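Local structure of putative drug/sodium antiporter (Escherichia coli, 4Z3N) at residues A[372-377]-A[431-436]; A[281-286]-A[424-429]. The protein belongs to the MATE family of membrane transporters and transports the genotoxin colibactin, probably as an antiporter. All coordinates share one frame; numbering follows the deposited sequence.

Contact 1: A[372-377]-A[431-436]. With OLC ((2R)-2,3-dihydroxypropyl (9Z)-octadec-9-enoate), chain D.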
# COMPACT_ATOMS: atom_id res chain seq x y z
N ALA A 372 -4.12 0.05 -24.57
CA ALA A 372 -3.76 0.85 -23.42
C ALA A 372 -4.57 2.15 -23.39
O ALA A 372 -4.91 2.65 -22.32
CB ALA A 372 -2.28 1.15 -23.43
N VAL A 373 -4.88 2.67 -24.57
CA VAL A 373 -5.67 3.89 -24.69
C VAL A 373 -7.15 3.60 -24.42
O VAL A 373 -7.83 4.38 -23.74
CB VAL A 373 -5.49 4.57 -26.08
CG1 VAL A 373 -6.51 5.71 -26.31
CG2 VAL A 373 -4.05 5.08 -26.24
N LEU A 374 -7.63 2.48 -24.94
CA LEU A 374 -9.04 2.09 -24.74
C LEU A 374 -9.35 1.76 -23.27
O LEU A 374 -10.44 2.04 -22.78
CB LEU A 374 -9.41 0.91 -25.65
CG LEU A 374 -10.86 0.44 -25.54
CD1 LEU A 374 -11.84 1.51 -25.96
CD2 LEU A 374 -11.10 -0.83 -26.35
N GLN A 375 -8.37 1.16 -22.59
CA GLN A 375 -8.46 0.78 -21.18
C GLN A 375 -8.56 2.04 -20.32
O GLN A 375 -9.44 2.17 -19.44
CB GLN A 375 -7.25 -0.05 -20.76
CG GLN A 375 -7.25 -0.46 -19.31
CD GLN A 375 -5.95 -1.08 -18.83
OE1 GLN A 375 -5.82 -2.31 -18.78
NE2 GLN A 375 -5.00 -0.24 -18.43
N THR A 376 -7.64 2.96 -20.57
CA THR A 376 -7.60 4.21 -19.85
C THR A 376 -8.88 5.00 -20.08
O THR A 376 -9.48 5.52 -19.13
CB THR A 376 -6.39 5.05 -20.27
OG1 THR A 376 -5.18 4.33 -19.96
CG2 THR A 376 -6.40 6.41 -19.54
N ARG A 377 -9.32 5.07 -21.34
CA ARG A 377 -10.50 5.85 -21.66
C ARG A 377 -11.73 5.32 -20.94
O ARG A 377 -12.60 6.09 -20.49
CB ARG A 377 -10.76 5.85 -23.16
CG ARG A 377 -9.76 6.64 -23.98
CD ARG A 377 -10.44 7.15 -25.20
NE ARG A 377 -9.61 8.08 -25.96
CZ ARG A 377 -9.26 7.88 -27.22
NH1 ARG A 377 -9.66 6.79 -27.86
NH2 ARG A 377 -8.50 8.78 -27.84
N ARG A 431 -15.49 -8.33 -25.81
CA ARG A 431 -14.41 -9.20 -25.37
C ARG A 431 -13.47 -8.53 -24.37
O ARG A 431 -13.72 -8.59 -23.16
CB ARG A 431 -13.61 -9.71 -26.57
CG ARG A 431 -14.48 -10.38 -27.65
CD ARG A 431 -13.63 -11.10 -28.70
NE ARG A 431 -13.88 -12.55 -28.71
CZ ARG A 431 -12.95 -13.49 -28.54
NH1 ARG A 431 -11.67 -13.15 -28.35
NH2 ARG A 431 -13.29 -14.77 -28.56
N ILE A 432 -12.48 -7.79 -24.86
CA ILE A 432 -11.60 -7.06 -23.96
C ILE A 432 -12.34 -5.83 -23.41
O ILE A 432 -12.18 -5.48 -22.25
CB ILE A 432 -10.30 -6.66 -24.67
CG1 ILE A 432 -9.44 -7.92 -24.92
CG2 ILE A 432 -9.53 -5.62 -23.86
CD1 ILE A 432 -8.88 -8.54 -23.68
N THR A 433 -13.18 -5.21 -24.24
CA THR A 433 -14.01 -4.09 -23.82
C THR A 433 -14.93 -4.51 -22.68
O THR A 433 -15.30 -3.70 -21.83
CB THR A 433 -14.88 -3.55 -24.98
OG1 THR A 433 -14.06 -2.77 -25.86
CG2 THR A 433 -15.99 -2.66 -24.47
N GLY A 434 -15.28 -5.80 -22.67
CA GLY A 434 -16.12 -6.36 -21.63
C GLY A 434 -15.37 -6.50 -20.31
O GLY A 434 -15.95 -6.29 -19.27
N VAL A 435 -14.11 -6.89 -20.37
CA VAL A 435 -13.28 -6.93 -19.19
C VAL A 435 -13.21 -5.54 -18.54
O VAL A 435 -13.53 -5.38 -17.36
CB VAL A 435 -11.84 -7.39 -19.52
CG1 VAL A 435 -10.99 -7.44 -18.24
CG2 VAL A 435 -11.84 -8.74 -20.23
N TYR A 436 -12.80 -4.55 -19.33
CA TYR A 436 -12.67 -3.19 -18.85
C TYR A 436 -13.94 -2.70 -18.13
O TYR A 436 -13.86 -2.15 -17.02
CB TYR A 436 -12.37 -2.26 -20.02
CG TYR A 436 -11.10 -2.54 -20.75
CD1 TYR A 436 -10.07 -3.26 -20.17
CD2 TYR A 436 -10.92 -2.07 -22.04
CE1 TYR A 436 -8.88 -3.50 -20.86
CE2 TYR A 436 -9.75 -2.29 -22.74
CZ TYR A 436 -8.74 -3.01 -22.15
OH TYR A 436 -7.59 -3.21 -22.88
C9 OLC D . -14.27 9.66 -21.49
C8 OLC D . -14.20 9.10 -22.90
C7 OLC D . -13.24 9.91 -23.76
C6 OLC D . -13.12 9.32 -25.15
C5 OLC D . -12.38 10.26 -26.08
C4 OLC D . -12.53 9.78 -27.51
C3 OLC D . -12.94 10.90 -28.46
C2 OLC D . -13.13 10.39 -29.88
C1 OLC D . -11.83 10.36 -30.66

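Contact 2: A[281-286]-A[424-429]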
# COMPACT_ATOMS: atom_id res chain seq x y z
N ILE A 281 -7.53 -11.19 -19.48
CA ILE A 281 -6.95 -10.35 -20.52
C ILE A 281 -6.10 -11.18 -21.48
O ILE A 281 -6.13 -10.98 -22.70
CB ILE A 281 -6.07 -9.23 -19.90
CG1 ILE A 281 -6.93 -8.31 -19.03
CG2 ILE A 281 -5.43 -8.39 -20.98
CD1 ILE A 281 -7.98 -7.56 -19.80
N VAL A 282 -5.36 -12.14 -20.93
CA VAL A 282 -4.41 -12.95 -21.67
C VAL A 282 -5.10 -13.98 -22.58
O VAL A 282 -4.73 -14.14 -23.74
CB VAL A 282 -3.44 -13.68 -20.70
CG1 VAL A 282 -3.45 -15.17 -20.95
CG2 VAL A 282 -2.03 -13.11 -20.80
N ARG A 283 -6.11 -14.66 -22.05
CA ARG A 283 -6.89 -15.64 -22.80
C ARG A 283 -7.71 -14.99 -23.92
O ARG A 283 -8.17 -15.69 -24.82
CB ARG A 283 -7.81 -16.43 -21.85
CG ARG A 283 -8.75 -17.41 -22.56
CD ARG A 283 -9.21 -18.54 -21.64
NE ARG A 283 -10.54 -18.31 -21.09
CZ ARG A 283 -11.68 -18.64 -21.71
NH1 ARG A 283 -11.65 -19.21 -22.91
NH2 ARG A 283 -12.85 -18.39 -21.13
N LEU A 284 -7.88 -13.68 -23.87
CA LEU A 284 -8.67 -12.99 -24.91
C LEU A 284 -7.80 -12.35 -25.99
O LEU A 284 -7.98 -12.63 -27.17
CB LEU A 284 -9.58 -11.95 -24.29
CG LEU A 284 -10.83 -12.47 -23.59
CD1 LEU A 284 -11.63 -11.30 -22.99
CD2 LEU A 284 -11.68 -13.31 -24.54
N ASP A 285 -6.94 -11.41 -25.59
CA ASP A 285 -5.89 -10.91 -26.48
C ASP A 285 -4.58 -10.61 -25.73
O ASP A 285 -4.52 -9.75 -24.86
CB ASP A 285 -6.41 -9.68 -27.22
CG ASP A 285 -5.42 -9.14 -28.24
OD1 ASP A 285 -4.22 -9.02 -27.92
OD2 ASP A 285 -5.86 -8.82 -29.36
N VAL A 286 -3.52 -11.28 -26.15
CA VAL A 286 -2.18 -11.13 -25.62
C VAL A 286 -1.69 -9.68 -25.60
O VAL A 286 -0.84 -9.32 -24.78
CB VAL A 286 -1.19 -12.02 -26.45
CG1 VAL A 286 0.27 -11.83 -26.05
CG2 VAL A 286 -1.59 -13.47 -26.34
N LEU A 424 -20.15 -9.96 -19.47
CA LEU A 424 -19.90 -9.02 -20.56
C LEU A 424 -18.86 -9.52 -21.57
O LEU A 424 -19.01 -9.31 -22.77
CB LEU A 424 -19.47 -7.65 -20.00
CG LEU A 424 -20.51 -6.83 -19.25
CD1 LEU A 424 -19.99 -5.45 -18.89
CD2 LEU A 424 -21.78 -6.71 -20.06
N ALA A 425 -17.79 -10.14 -21.09
CA ALA A 425 -16.71 -10.57 -21.98
C ALA A 425 -16.96 -11.92 -22.69
O ALA A 425 -16.36 -12.21 -23.74
CB ALA A 425 -15.41 -10.62 -21.21
N ILE A 426 -17.84 -12.75 -22.14
CA ILE A 426 -18.10 -14.05 -22.73
C ILE A 426 -19.53 -14.20 -23.21
O ILE A 426 -19.77 -14.30 -24.41
CB ILE A 426 -17.81 -15.19 -21.75
CG1 ILE A 426 -16.44 -15.00 -21.07
CG2 ILE A 426 -17.88 -16.50 -22.48
CD1 ILE A 426 -15.24 -14.91 -22.00
N VAL A 427 -20.48 -14.21 -22.28
CA VAL A 427 -21.88 -14.44 -22.64
C VAL A 427 -22.33 -13.41 -23.67
O VAL A 427 -22.53 -13.76 -24.83
CB VAL A 427 -22.80 -14.39 -21.40
CG1 VAL A 427 -24.25 -14.55 -21.79
CG2 VAL A 427 -22.41 -15.47 -20.42
N LEU A 428 -22.50 -12.16 -23.24
CA LEU A 428 -22.56 -11.06 -24.20
C LEU A 428 -21.19 -11.11 -24.83
O LEU A 428 -20.24 -11.50 -24.17
CB LEU A 428 -22.86 -9.73 -23.52
CG LEU A 428 -24.30 -9.58 -23.05
CD1 LEU A 428 -25.27 -9.85 -24.20
CD2 LEU A 428 -24.58 -10.53 -21.91
N GLU A 429 -21.08 -10.79 -26.10
CA GLU A 429 -19.87 -11.23 -26.80
C GLU A 429 -18.78 -10.17 -26.85
O GLU A 429 -17.79 -10.33 -27.56
CB GLU A 429 -20.22 -11.74 -28.20
CG GLU A 429 -20.82 -13.16 -28.16
CD GLU A 429 -21.43 -13.62 -29.48
OE1 GLU A 429 -21.12 -13.02 -30.53
OE2 GLU A 429 -22.22 -14.58 -29.45

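Contact 1: A[372-377]-A[431-436]
Leu374 reaches helix 432-453 with its branched end: CD2 lies 3.6 Å from Thr433 OG1, a van der Waals approach, and CG sits 4.1 Å from Tyr436 CE2, near the plane of the ring at its edge. Gln375 instead lies over a face of the same ring. Its CA stands 3.9 Å from the Tyr436 ring centroid in a CH-pi contact, and its CB is 3.6 Å from CZ. With CG trans to the backbone N (chi1 179°) and the chain extended beyond it, the Gln375 amide passes the ring and is turned steeply to it. There OE1 bonds Tyr277 and NE2 bonds Thr295, satisfying both ends of a buried amide. Across the ring, Ile432 O lies over the opposite face, so Tyr436 is held between the two helices. Thr376 turns back into its own helix, OG1 bonding Ala372 O at 2.9 Å. Arg377 faces lipid: its guanidinium is sandwiched between Val373 CG1 and C4 of the monoolein, whose C6 lies 3.4 Å from Arg377 CD. The axes of the two segments approach to 10.1 Å at a crossing angle of -34°, a side-by-side packing of the tenth and twelfth predicted transmembrane helices in the C-terminal half of the MATE fold.

Contact 2: A[281-286]-A[424-429]
Leu284 lays its CD1 methyl against the methyl of Ala425, with CD1 to CB at 4.2 Å. The contact joins the ends of helices 250-284 and 417-427, which correspond to the seventh and eleventh predicted transmembrane helices of the twelve-helix MATE fold. The two backbones remain well separated, the nearest CA atoms, those of Leu284 and Ala425, being 8.9 Å apart, and side chains bridge the gap without any hydrogen bond between the segments. Leu284 also touches Ile432 and Val435 of helix 432-453, which places the contact against that third helix. Directly after Leu284 the chain turns into the next helix. Asp285 is its N-cap residue, with OD1 accepting a hydrogen bond from Asn287 N, while OD2 is bonded to the hydroxyl of Tyr371 and ties the turn to helix 366-379. On the other side, helix 417-427 finishes in a wider pi-type turn that carries both Ala425 and Ile426. The CB of Ile426 does not face helix 250-284, but its chain bends back (chi1 -48°, chi2 -58°) and brings the terminal methyl closer. That methyl, CD1, meets the Arg283 guanidinium obliquely, 4.3 Å from NH2.

How the contacts relate
Contacts 1 and 2 lie on the same side of the chain's centre, with their own centres about 11 Å apart, and both are only partly buried. Contact 1 is the larger, 203 against 123 Å² of buried surface, and rests on an aromatic face backed by a buried, hydrogen-bonded amide. Contact 2, farther from the chain's centre, has sparse aliphatic packing with an exposed arginine at its margin. They share no helix, yet they interlock: helix 432-453 of contact 1 follows helix 417-427 of contact 2 in the chain and packs on helix 250-284 as well. At the junction, Arg431 O touches both Leu284 CD1 and Ala425 CB, while Val435 packs on Ile281.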